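Local coordinates for EAL/GGDEF domain protein (PDB 3ICL) that is of unknown individual function but carries a GGDEF domain, an alpha/beta module with a central mixed beta-sheet and helices packed on both faces, at residues A[14-25]-A[128-139]; A[93-103]-A[153-161]. The protein carries 1 engineered substitution. One frame throughout, in Å; residues are numbered along the deposited sequence.

Contact 1. Residues A[14-25]-A[128-139]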
loop_
_atom_site.group_PDB
_atom_site.type_symbol
_atom_site.label_atom_id
_atom_site.label_comp_id
_atom_site.label_asym_id
_atom_site.label_seq_id
_atom_site.Cartn_x
_atom_site.Cartn_y
_atom_site.Cartn_z
ATOM N N CYS A 14 -6.693 4.989 10.434
ATOM C CA CYS A 14 -7.715 6.008 10.251
ATOM C C CYS A 14 -7.358 7.272 11.031
ATOM O O CYS A 14 -7.451 8.383 10.510
ATOM C CB CYS A 14 -9.061 5.456 10.723
ATOM S SG CYS A 14 -10.382 6.674 10.895
ATOM N N ASP A 15 -6.958 7.098 12.286
ATOM C CA ASP A 15 -6.592 8.230 13.129
ATOM C C ASP A 15 -5.360 8.942 12.570
ATOM O O ASP A 15 -5.292 10.175 12.553
ATOM C CB ASP A 15 -6.303 7.758 14.558
ATOM C CG ASP A 15 -7.552 7.289 15.291
ATOM O OD1 ASP A 15 -8.667 7.360 14.718
ATOM O OD2 ASP A 15 -7.410 6.853 16.457
ATOM N N ARG A 16 -4.387 8.156 12.120
ATOM C CA ARG A 16 -3.154 8.694 11.552
ATOM C C ARG A 16 -3.459 9.528 10.311
ATOM O O ARG A 16 -2.921 10.621 10.133
ATOM C CB ARG A 16 -2.210 7.548 11.170
ATOM C CG ARG A 16 -1.681 6.735 12.342
ATOM C CD ARG A 16 -0.614 7.490 13.115
ATOM N NE ARG A 16 0.001 6.663 14.153
ATOM C CZ ARG A 16 0.712 5.561 13.920
ATOM N NH1 ARG A 16 0.907 5.137 12.678
ATOM N NH2 ARG A 16 1.238 4.883 14.931
ATOM N N LEU A 17 -4.323 9.003 9.450
ATOM C CA LEU A 17 -4.690 9.693 8.219
ATOM C C LEU A 17 -5.399 11.018 8.491
ATOM O O LEU A 17 -5.109 12.038 7.860
ATOM C CB LEU A 17 -5.577 8.785 7.359
ATOM C CG LEU A 17 -6.137 9.334 6.039
ATOM C CD1 LEU A 17 -5.062 10.057 5.251
ATOM C CD2 LEU A 17 -6.707 8.186 5.225
ATOM N N LEU A 18 -6.332 11.004 9.432
ATOM C CA LEU A 18 -7.059 12.218 9.762
ATOM C C LEU A 18 -6.094 13.298 10.244
ATOM O O LEU A 18 -6.202 14.454 9.850
ATOM C CB LEU A 18 -8.115 11.924 10.829
ATOM C CG LEU A 18 -9.261 11.029 10.346
ATOM C CD1 LEU A 18 -10.222 10.741 11.493
ATOM C CD2 LEU A 18 -9.986 11.714 9.195
ATOM N N GLN A 19 -5.133 12.909 11.074
ATOM C CA GLN A 19 -4.171 13.868 11.601
ATOM C C GLN A 19 -3.246 14.412 10.512
ATOM O O GLN A 19 -2.926 15.600 10.496
ATOM C CB GLN A 19 -3.339 13.234 12.718
ATOM C CG GLN A 19 -2.673 14.271 13.615
ATOM C CD GLN A 19 -3.689 15.153 14.327
ATOM O OE1 GLN A 19 -4.508 14.663 15.104
ATOM N NE2 GLN A 19 -3.649 16.454 14.057
ATOM N N ALA A 20 -2.818 13.546 9.602
ATOM C CA ALA A 20 -1.938 13.979 8.522
ATOM C C ALA A 20 -2.663 14.957 7.594
ATOM O O ALA A 20 -2.080 15.931 7.137
ATOM C CB ALA A 20 -1.440 12.770 7.737
ATOM N N LEU A 21 -3.938 14.698 7.315
ATOM C CA LEU A 21 -4.702 15.576 6.441
ATOM C C LEU A 21 -4.889 16.954 7.079
ATOM O O LEU A 21 -5.007 17.958 6.384
ATOM C CB LEU A 21 -6.064 14.949 6.118
ATOM C CG LEU A 21 -6.012 13.779 5.130
ATOM C CD1 LEU A 21 -7.356 13.061 5.088
ATOM C CD2 LEU A 21 -5.633 14.307 3.740
ATOM N N ALA A 22 -4.907 16.993 8.407
ATOM C CA ALA A 22 -5.067 18.253 9.123
ATOM C C ALA A 22 -3.736 19.003 9.160
ATOM O O ALA A 22 -3.702 20.229 9.112
ATOM C CB ALA A 22 -5.561 17.988 10.544
ATOM N N ALA A 23 -2.641 18.252 9.231
ATOM C CA ALA A 23 -1.303 18.830 9.296
ATOM C C ALA A 23 -0.713 19.215 7.941
ATOM O O ALA A 23 -0.050 20.250 7.816
ATOM C CB ALA A 23 -0.367 17.862 10.000
ATOM N N HIS A 24 -0.954 18.396 6.923
ATOM C CA HIS A 24 -0.388 18.676 5.608
ATOM C C HIS A 24 -1.393 18.866 4.489
ATOM O O HIS A 24 -2.024 17.907 4.039
ATOM C CB HIS A 24 0.578 17.559 5.224
ATOM C CG HIS A 24 1.573 17.237 6.292
ATOM N ND1 HIS A 24 2.456 18.171 6.790
ATOM C CD2 HIS A 24 1.812 16.092 6.973
ATOM C CE1 HIS A 24 3.197 17.614 7.731
ATOM N NE2 HIS A 24 2.826 16.353 7.861
ATOM N N GLU A 25 -1.537 20.111 4.042
ATOM C CA GLU A 25 -2.440 20.440 2.946
ATOM C C GLU A 25 -1.758 21.375 1.947
ATOM O O GLU A 25 -2.419 22.031 1.139
ATOM C CB GLU A 25 -3.732 21.078 3.467
ATOM C CG GLU A 25 -4.691 20.109 4.167
ATOM C CD GLU A 25 -5.042 18.885 3.324
ATOM O OE1 GLU A 25 -5.230 19.019 2.098
ATOM O OE2 GLU A 25 -5.146 17.781 3.897
ATOM N N SER A 128 -3.788 14.293 -2.029
ATOM C CA SER A 128 -4.678 15.289 -1.444
ATOM C C SER A 128 -4.150 16.660 -1.847
ATOM O O SER A 128 -2.940 16.885 -1.831
ATOM C CB SER A 128 -4.685 15.178 0.083
ATOM O OG SER A 128 -5.596 16.107 0.650
ATOM N N PRO A 129 -5.046 17.607 -2.182
ATOM C CA PRO A 129 -6.506 17.480 -2.207
ATOM C C PRO A 129 -7.117 17.125 -3.568
ATOM O O PRO A 129 -8.275 16.721 -3.639
ATOM C CB PRO A 129 -6.960 18.853 -1.738
ATOM C CG PRO A 129 -5.991 19.740 -2.456
ATOM C CD PRO A 129 -4.654 19.028 -2.256
ATOM N N ALA A 130 -6.345 17.284 -4.637
ATOM C CA ALA A 130 -6.835 17.000 -5.987
ATOM C C ALA A 130 -7.626 15.694 -6.129
ATOM O O ALA A 130 -8.641 15.644 -6.830
ATOM C CB ALA A 130 -5.669 16.998 -6.969
ATOM N N ASP A 131 -7.159 14.644 -5.464
ATOM C CA ASP A 131 -7.799 13.335 -5.542
ATOM C C ASP A 131 -8.725 13.048 -4.372
ATOM O O ASP A 131 -9.053 11.891 -4.099
ATOM C CB ASP A 131 -6.723 12.247 -5.638
ATOM C CG ASP A 131 -5.935 12.333 -6.926
ATOM O OD1 ASP A 131 -4.795 11.825 -6.976
ATOM O OD2 ASP A 131 -6.470 12.911 -7.895
ATOM N N GLY A 132 -9.141 14.103 -3.682
ATOM C CA GLY A 132 -10.037 13.933 -2.556
ATOM C C GLY A 132 -9.599 14.733 -1.349
ATOM O O GLY A 132 -8.407 14.855 -1.074
ATOM N N GLU A 133 -10.573 15.284 -0.634
ATOM C CA GLU A 133 -10.302 16.067 0.563
ATOM C C GLU A 133 -10.424 15.198 1.809
ATOM O O GLU A 133 -9.517 15.167 2.640
ATOM C CB GLU A 133 -11.273 17.247 0.662
ATOM C CG GLU A 133 -10.859 18.469 -0.147
ATOM C CD GLU A 133 -9.573 19.102 0.367
ATOM O OE1 GLU A 133 -9.170 20.150 -0.180
ATOM O OE2 GLU A 133 -8.965 18.555 1.314
ATOM N N THR A 134 -11.543 14.489 1.930
ATOM C CA THR A 134 -11.775 13.619 3.082
ATOM C C THR A 134 -10.992 12.319 2.944
ATOM O O THR A 134 -10.602 11.937 1.843
ATOM C CB THR A 134 -13.261 13.249 3.219
ATOM O OG1 THR A 134 -13.665 12.498 2.068
ATOM C CG2 THR A 134 -14.123 14.497 3.338
HETATM N N MSE A 135 -10.774 11.632 4.060
HETATM C CA MSE A 135 -10.042 10.377 4.023
HETATM C C MSE A 135 -10.814 9.320 3.230
HETATM O O MSE A 135 -10.209 8.493 2.548
HETATM C CB MSE A 135 -9.757 9.864 5.442
HETATM C CG MSE A 135 -10.969 9.433 6.251
HETATM SE SE MSE A 135 -10.449 8.485 7.881
HETATM C CE MSE A 135 -10.549 6.672 7.216
ATOM N N GLU A 136 -12.144 9.351 3.320
ATOM C CA GLU A 136 -12.955 8.381 2.594
ATOM C C GLU A 136 -12.814 8.562 1.085
ATOM O O GLU A 136 -12.705 7.588 0.344
ATOM C CB GLU A 136 -14.437 8.488 2.963
ATOM C CG GLU A 136 -15.296 7.538 2.125
ATOM C CD GLU A 136 -16.778 7.650 2.392
ATOM O OE1 GLU A 136 -17.560 7.098 1.583
ATOM O OE2 GLU A 136 -17.163 8.282 3.399
ATOM N N GLN A 137 -12.825 9.810 0.630
ATOM C CA GLN A 137 -12.698 10.081 -0.794
ATOM C C GLN A 137 -11.304 9.713 -1.283
ATOM O O GLN A 137 -11.149 9.139 -2.362
ATOM C CB GLN A 137 -12.961 11.558 -1.092
ATOM C CG GLN A 137 -14.351 12.029 -0.733
ATOM C CD GLN A 137 -14.564 13.495 -1.057
ATOM O OE1 GLN A 137 -13.766 14.352 -0.669
ATOM N NE2 GLN A 137 -15.648 13.791 -1.766
ATOM N N LEU A 138 -10.293 10.043 -0.484
ATOM C CA LEU A 138 -8.914 9.754 -0.852
ATOM C C LEU A 138 -8.690 8.249 -1.001
ATOM O O LEU A 138 -8.126 7.794 -1.997
ATOM C CB LEU A 138 -7.961 10.337 0.193
ATOM C CG LEU A 138 -6.541 10.651 -0.289
ATOM C CD1 LEU A 138 -6.585 11.703 -1.400
ATOM C CD2 LEU A 138 -5.711 11.159 0.881
ATOM N N LEU A 139 -9.137 7.485 -0.009
ATOM C CA LEU A 139 -9.001 6.032 -0.019
ATOM C C LEU A 139 -9.748 5.399 -1.192
ATOM O O LEU A 139 -9.201 4.562 -1.914
ATOM C CB LEU A 139 -9.529 5.453 1.295
ATOM C CG LEU A 139 -8.587 5.544 2.497
ATOM C CD1 LEU A 139 -9.366 5.371 3.796
ATOM C CD2 LEU A 139 -7.501 4.485 2.353
HETATM O O HOH W 1 -2.333 17.200 1.279
#
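Ser128, just past strand 121-127, meets the end of helix 10-23 and the residues just after it through its hydroxyl: OG makes a weak hydrogen bond to Glu25 OE1 at 3.3 Å and lies 3.6 Å from the methyl Leu21 CD2. A water donates to His24 O and, more weakly, to Ser128 O, bridging the two backbones beside that bond. Pro129, entered through a cis peptide, starts a type I turn that closes at Gly132. Glu133 then brings OE2 within 3.8 Å of Glu25 OE1, the carboxylate planes turned 45° apart, though this side chain is poorly ordered. Thr134 is the N-cap of the next helix; its OG1 accepts from Gln137 N, and Gln137 OE1 weakly accepts from Thr134 N, a capping box. Selenomethionine Met135 is the knob, seated among Cys14, Leu17, Leu18 and Leu21. Its CB presses on Leu17 CD2 at a tight 3.5 Å, and chi1 of 67° places CG, and with it SE, toward Leu18 CD2 and Cys14 SG, each 3.5 Å from SE. One turn further, Leu138 meets Leu21, and the side chains of Leu139 and Leu17 slide past each other in opposite directions, CD1 to CD2 4.1 Å; Leu17, Leu138 and Leu139 all also rest on Leu33 of the sheet. The two helix segments cross at 102°. Apolar and selenium contacts hold this crossing, whereas the Glu25 end is polar and only weakly bonded; Glu25 OE2 lies 2.5 Å from Leu21 O, so Glu25 may be protonated, which would lessen any repulsion from Glu133.

Contact 2. Residues A[93-103]-A[153-161]. With SO4 (sulfate ion), chain E.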
loop_
_atom_site.group_PDB
_atom_site.type_symbol
_atom_site.label_atom_id
_atom_site.label_comp_id
_atom_site.label_asym_id
_atom_site.label_seq_id
_atom_site.Cartn_x
_atom_site.Cartn_y
_atom_site.Cartn_z
ATOM N N LEU A 93 7.715 13.107 -5.324
ATOM C CA LEU A 93 6.975 13.270 -6.570
ATOM C C LEU A 93 5.565 12.713 -6.363
ATOM O O LEU A 93 5.098 11.844 -7.105
ATOM C CB LEU A 93 7.694 12.546 -7.721
ATOM C CG LEU A 93 9.074 13.130 -8.080
ATOM C CD1 LEU A 93 9.736 12.293 -9.158
ATOM C CD2 LEU A 93 8.916 14.566 -8.569
ATOM N N ASN A 94 4.902 13.223 -5.330
ATOM C CA ASN A 94 3.543 12.819 -4.983
ATOM C C ASN A 94 3.429 11.321 -4.741
ATOM O O ASN A 94 2.458 10.683 -5.169
ATOM C CB ASN A 94 2.577 13.241 -6.090
ATOM C CG ASN A 94 2.637 14.726 -6.368
ATOM O OD1 ASN A 94 3.033 15.155 -7.454
ATOM N ND2 ASN A 94 2.254 15.522 -5.379
ATOM N N GLY A 95 4.432 10.766 -4.062
ATOM C CA GLY A 95 4.437 9.350 -3.752
ATOM C C GLY A 95 4.948 8.404 -4.822
ATOM O O GLY A 95 5.147 7.229 -4.541
ATOM N N ALA A 96 5.170 8.889 -6.042
ATOM C CA ALA A 96 5.638 8.013 -7.112
ATOM C C ALA A 96 6.958 7.319 -6.780
ATOM O O ALA A 96 7.144 6.139 -7.091
ATOM C CB ALA A 96 5.771 8.797 -8.417
ATOM N N LEU A 97 7.878 8.045 -6.150
ATOM C CA LEU A 97 9.165 7.459 -5.797
ATOM C C LEU A 97 9.008 6.429 -4.683
ATOM O O LEU A 97 9.815 5.512 -4.567
ATOM C CB LEU A 97 10.161 8.548 -5.374
ATOM C CG LEU A 97 10.531 9.555 -6.469
ATOM C CD1 LEU A 97 11.609 10.507 -5.957
ATOM C CD2 LEU A 97 11.027 8.806 -7.706
ATOM N N VAL A 98 7.969 6.575 -3.865
ATOM C CA VAL A 98 7.731 5.623 -2.783
ATOM C C VAL A 98 7.125 4.362 -3.396
ATOM O O VAL A 98 7.505 3.254 -3.046
ATOM C CB VAL A 98 6.783 6.207 -1.702
ATOM C CG1 VAL A 98 6.450 5.143 -0.672
ATOM C CG2 VAL A 98 7.445 7.384 -1.015
ATOM N N ALA A 99 6.197 4.536 -4.331
ATOM C CA ALA A 99 5.578 3.410 -5.006
ATOM C C ALA A 99 6.647 2.593 -5.752
ATOM O O ALA A 99 6.576 1.362 -5.810
ATOM C CB ALA A 99 4.527 3.917 -5.992
ATOM N N GLN A 100 7.629 3.278 -6.331
ATOM C CA GLN A 100 8.692 2.593 -7.058
ATOM C C GLN A 100 9.595 1.799 -6.114
ATOM O O GLN A 100 10.043 0.699 -6.447
ATOM C CB GLN A 100 9.512 3.605 -7.861
ATOM C CG GLN A 100 8.787 4.066 -9.119
ATOM C CD GLN A 100 9.405 5.293 -9.749
ATOM O OE1 GLN A 100 10.554 5.642 -9.473
ATOM N NE2 GLN A 100 8.649 5.951 -10.613
ATOM N N LYS A 101 9.842 2.347 -4.930
ATOM C CA LYS A 101 10.689 1.676 -3.946
ATOM C C LYS A 101 9.967 0.445 -3.388
ATOM O O LYS A 101 10.597 -0.569 -3.062
ATOM C CB LYS A 101 11.050 2.646 -2.816
ATOM C CG LYS A 101 12.083 2.112 -1.840
ATOM C CD LYS A 101 12.567 3.200 -0.892
ATOM C CE LYS A 101 13.717 2.705 -0.027
ATOM N NZ LYS A 101 14.266 3.788 0.834
ATOM N N ILE A 102 8.703 0.516 -3.246
ATOM C CA ILE A 102 7.920 -0.626 -2.787
ATOM C C ILE A 102 7.976 -1.703 -3.858
ATOM O O ILE A 102 8.223 -2.874 -3.563
ATOM C CB ILE A 102 6.433 -0.261 -2.537
ATOM C CG1 ILE A 102 6.296 0.723 -1.368
ATOM C CG2 ILE A 102 5.653 -1.521 -2.157
ATOM C CD1 ILE A 102 4.950 1.336 -1.203
ATOM N N LEU A 103 7.690 -1.340 -5.087
ATOM C CA LEU A 103 7.718 -2.324 -6.160
ATOM C C LEU A 103 9.100 -2.985 -6.253
ATOM O O LEU A 103 9.205 -4.176 -6.544
ATOM C CB LEU A 103 7.317 -1.669 -7.497
ATOM C CG LEU A 103 5.844 -1.223 -7.619
ATOM C CD1 LEU A 103 5.636 -0.403 -8.884
ATOM C CD2 LEU A 103 4.936 -2.427 -7.642
ATOM N N GLY A 153 -2.385 -4.499 -16.149
ATOM C CA GLY A 153 -1.101 -5.161 -15.966
ATOM C C GLY A 153 -0.759 -5.472 -14.518
ATOM O O GLY A 153 -1.617 -5.395 -13.639
ATOM N N LYS A 154 0.498 -5.836 -14.274
ATOM C CA LYS A 154 0.960 -6.155 -12.926
ATOM C C LYS A 154 2.281 -5.453 -12.629
ATOM O O LYS A 154 2.953 -4.971 -13.542
ATOM C CB LYS A 154 1.123 -7.672 -12.753
ATOM C CG LYS A 154 2.227 -8.312 -13.583
ATOM C CD LYS A 154 2.310 -9.809 -13.293
ATOM C CE LYS A 154 3.423 -10.488 -14.076
ATOM N NZ LYS A 154 3.169 -10.468 -15.544
ATOM N N ASN A 155 2.636 -5.407 -11.347
ATOM C CA ASN A 155 3.856 -4.760 -10.869
ATOM C C ASN A 155 3.911 -3.328 -11.373
ATOM O O ASN A 155 4.935 -2.843 -11.854
ATOM C CB ASN A 155 5.078 -5.559 -11.310
ATOM C CG ASN A 155 5.029 -6.988 -10.806
ATOM O OD1 ASN A 155 4.594 -7.237 -9.680
ATOM N ND2 ASN A 155 5.473 -7.932 -11.631
ATOM N N ASN A 156 2.782 -2.647 -11.216
ATOM C CA ASN A 156 2.625 -1.281 -11.691
ATOM C C ASN A 156 1.906 -0.391 -10.697
ATOM O O ASN A 156 1.402 -0.847 -9.670
ATOM C CB ASN A 156 1.822 -1.304 -12.986
ATOM C CG ASN A 156 0.483 -2.020 -12.825
ATOM O OD1 ASN A 156 0.267 -2.743 -11.849
ATOM N ND2 ASN A 156 -0.410 -1.833 -13.788
ATOM N N TYR A 157 1.852 0.892 -11.021
ATOM C CA TYR A 157 1.162 1.850 -10.186
ATOM C C TYR A 157 0.575 2.918 -11.088
ATOM O O TYR A 157 0.997 3.082 -12.231
ATOM C CB TYR A 157 2.117 2.482 -9.159
ATOM C CG TYR A 157 3.119 3.497 -9.699
ATOM C CD1 TYR A 157 2.736 4.807 -10.001
ATOM C CD2 TYR A 157 4.463 3.156 -9.863
ATOM C CE1 TYR A 157 3.670 5.752 -10.447
ATOM C CE2 TYR A 157 5.401 4.091 -10.309
ATOM C CZ TYR A 157 4.998 5.384 -10.595
ATOM O OH TYR A 157 5.934 6.305 -11.016
ATOM N N GLN A 158 -0.429 3.619 -10.587
ATOM C CA GLN A 158 -1.015 4.705 -11.348
ATOM C C GLN A 158 -1.781 5.635 -10.425
ATOM O O GLN A 158 -2.324 5.211 -9.396
ATOM C CB GLN A 158 -1.916 4.170 -12.466
ATOM C CG GLN A 158 -3.273 3.682 -12.053
ATOM C CD GLN A 158 -4.129 3.358 -13.264
ATOM O OE1 GLN A 158 -3.794 2.476 -14.053
ATOM N NE2 GLN A 158 -5.233 4.079 -13.422
ATOM N N PHE A 159 -1.788 6.914 -10.777
ATOM C CA PHE A 159 -2.485 7.920 -9.985
ATOM C C PHE A 159 -3.949 7.964 -10.379
ATOM O O PHE A 159 -4.299 7.659 -11.515
ATOM C CB PHE A 159 -1.902 9.313 -10.222
ATOM C CG PHE A 159 -0.544 9.520 -9.631
ATOM C CD1 PHE A 159 0.600 9.147 -10.325
ATOM C CD2 PHE A 159 -0.407 10.133 -8.385
ATOM C CE1 PHE A 159 1.868 9.388 -9.794
ATOM C CE2 PHE A 159 0.855 10.378 -7.845
ATOM C CZ PHE A 159 1.995 10.004 -8.552
ATOM N N PHE A 160 -4.798 8.352 -9.437
ATOM C CA PHE A 160 -6.217 8.477 -9.712
ATOM C C PHE A 160 -6.395 9.607 -10.729
ATOM O O PHE A 160 -5.695 10.617 -10.661
ATOM C CB PHE A 160 -6.974 8.818 -8.423
ATOM C CG PHE A 160 -8.440 9.100 -8.635
ATOM C CD1 PHE A 160 -8.927 10.406 -8.586
ATOM C CD2 PHE A 160 -9.326 8.066 -8.914
ATOM C CE1 PHE A 160 -10.273 10.676 -8.814
ATOM C CE2 PHE A 160 -10.673 8.325 -9.145
ATOM C CZ PHE A 160 -11.149 9.635 -9.094
ATOM N N SER A 161 -7.317 9.430 -11.673
ATOM C CA SER A 161 -7.587 10.458 -12.678
ATOM C C SER A 161 -9.024 10.958 -12.551
ATOM O O SER A 161 -9.970 10.227 -12.850
ATOM C CB SER A 161 -7.372 9.904 -14.087
ATOM O OG SER A 161 -6.012 9.573 -14.296
HETATM S S SO4 E . 3.495 -6.633 -16.828
HETATM O O1 SO4 E . 4.279 -7.655 -17.549
HETATM O O2 SO4 E . 3.322 -5.445 -17.681
HETATM O O3 SO4 E . 2.168 -7.177 -16.486
HETATM O O4 SO4 E . 4.208 -6.251 -15.595
#
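The helix around Ala99 runs nearly antiparallel to the strand carrying Tyr157, their short axes 9.1 Å apart and 163° between directions, with Leu103 lying over Asn155 further along. This is one layer of the alpha/beta sandwich of the GGDEF domain: helix 96-106 packs on the sheet where 156-159 forms an outermost strand beside the parallel 121-127. Tyr157 carries the centre. Its CB points toward the helix, and chi1 of 73° puts CG between the backbone N and the carbonyl carbon; Ala99 CB sits over one face of the ring in a CH-pi contact, 4.2 Å from the ring centroid, and Leu103 CD1 meets the edge at CD2, 3.9 Å away. Gln100, extended beyond CG, crosses the ring obliquely and sends NE2 to Tyr157 OH, a 2.8 Å hydrogen bond bent to 140°, while Ala96 CB lies 3.6 Å from the same OH. Beyond Asn155, Lys154 N donates to O3 of a sulfate ion at 3.1 Å; the ion probably came from the crystallisation liquor. At the start of the helix, Phe159 uses its edge instead of a face: Ala96 CB and the carbonyls of Leu93 and Asn94, in the type I' turn that leads into the helix, all lie near the ring plane. In the closest of these approaches, Asn94 O stands 3.1 Å from Phe159 CE2.

Contacts 1 and 2 sit about 18 Å apart, centre to centre, on opposite faces of the same sheet. Strand 32-38 makes this plain: Leu33 and Phe35 turn to the residues of contact 1, the alternate residues Leu34 and Leu36 to the helix of contact 2. In sequence the segments alternate, 14-25, 93-103, 128-139, 153-161, and helix 135-152, which starts in contact 1, is followed, after the short link 153-155, by strand 156-159 of contact 2. The two also touch through packing of Asp131 OD2 on Phe160 CD1, 3.6 Å apart. The sulfate touches the Lys154 end of 153-161, beyond the helix-strand packing.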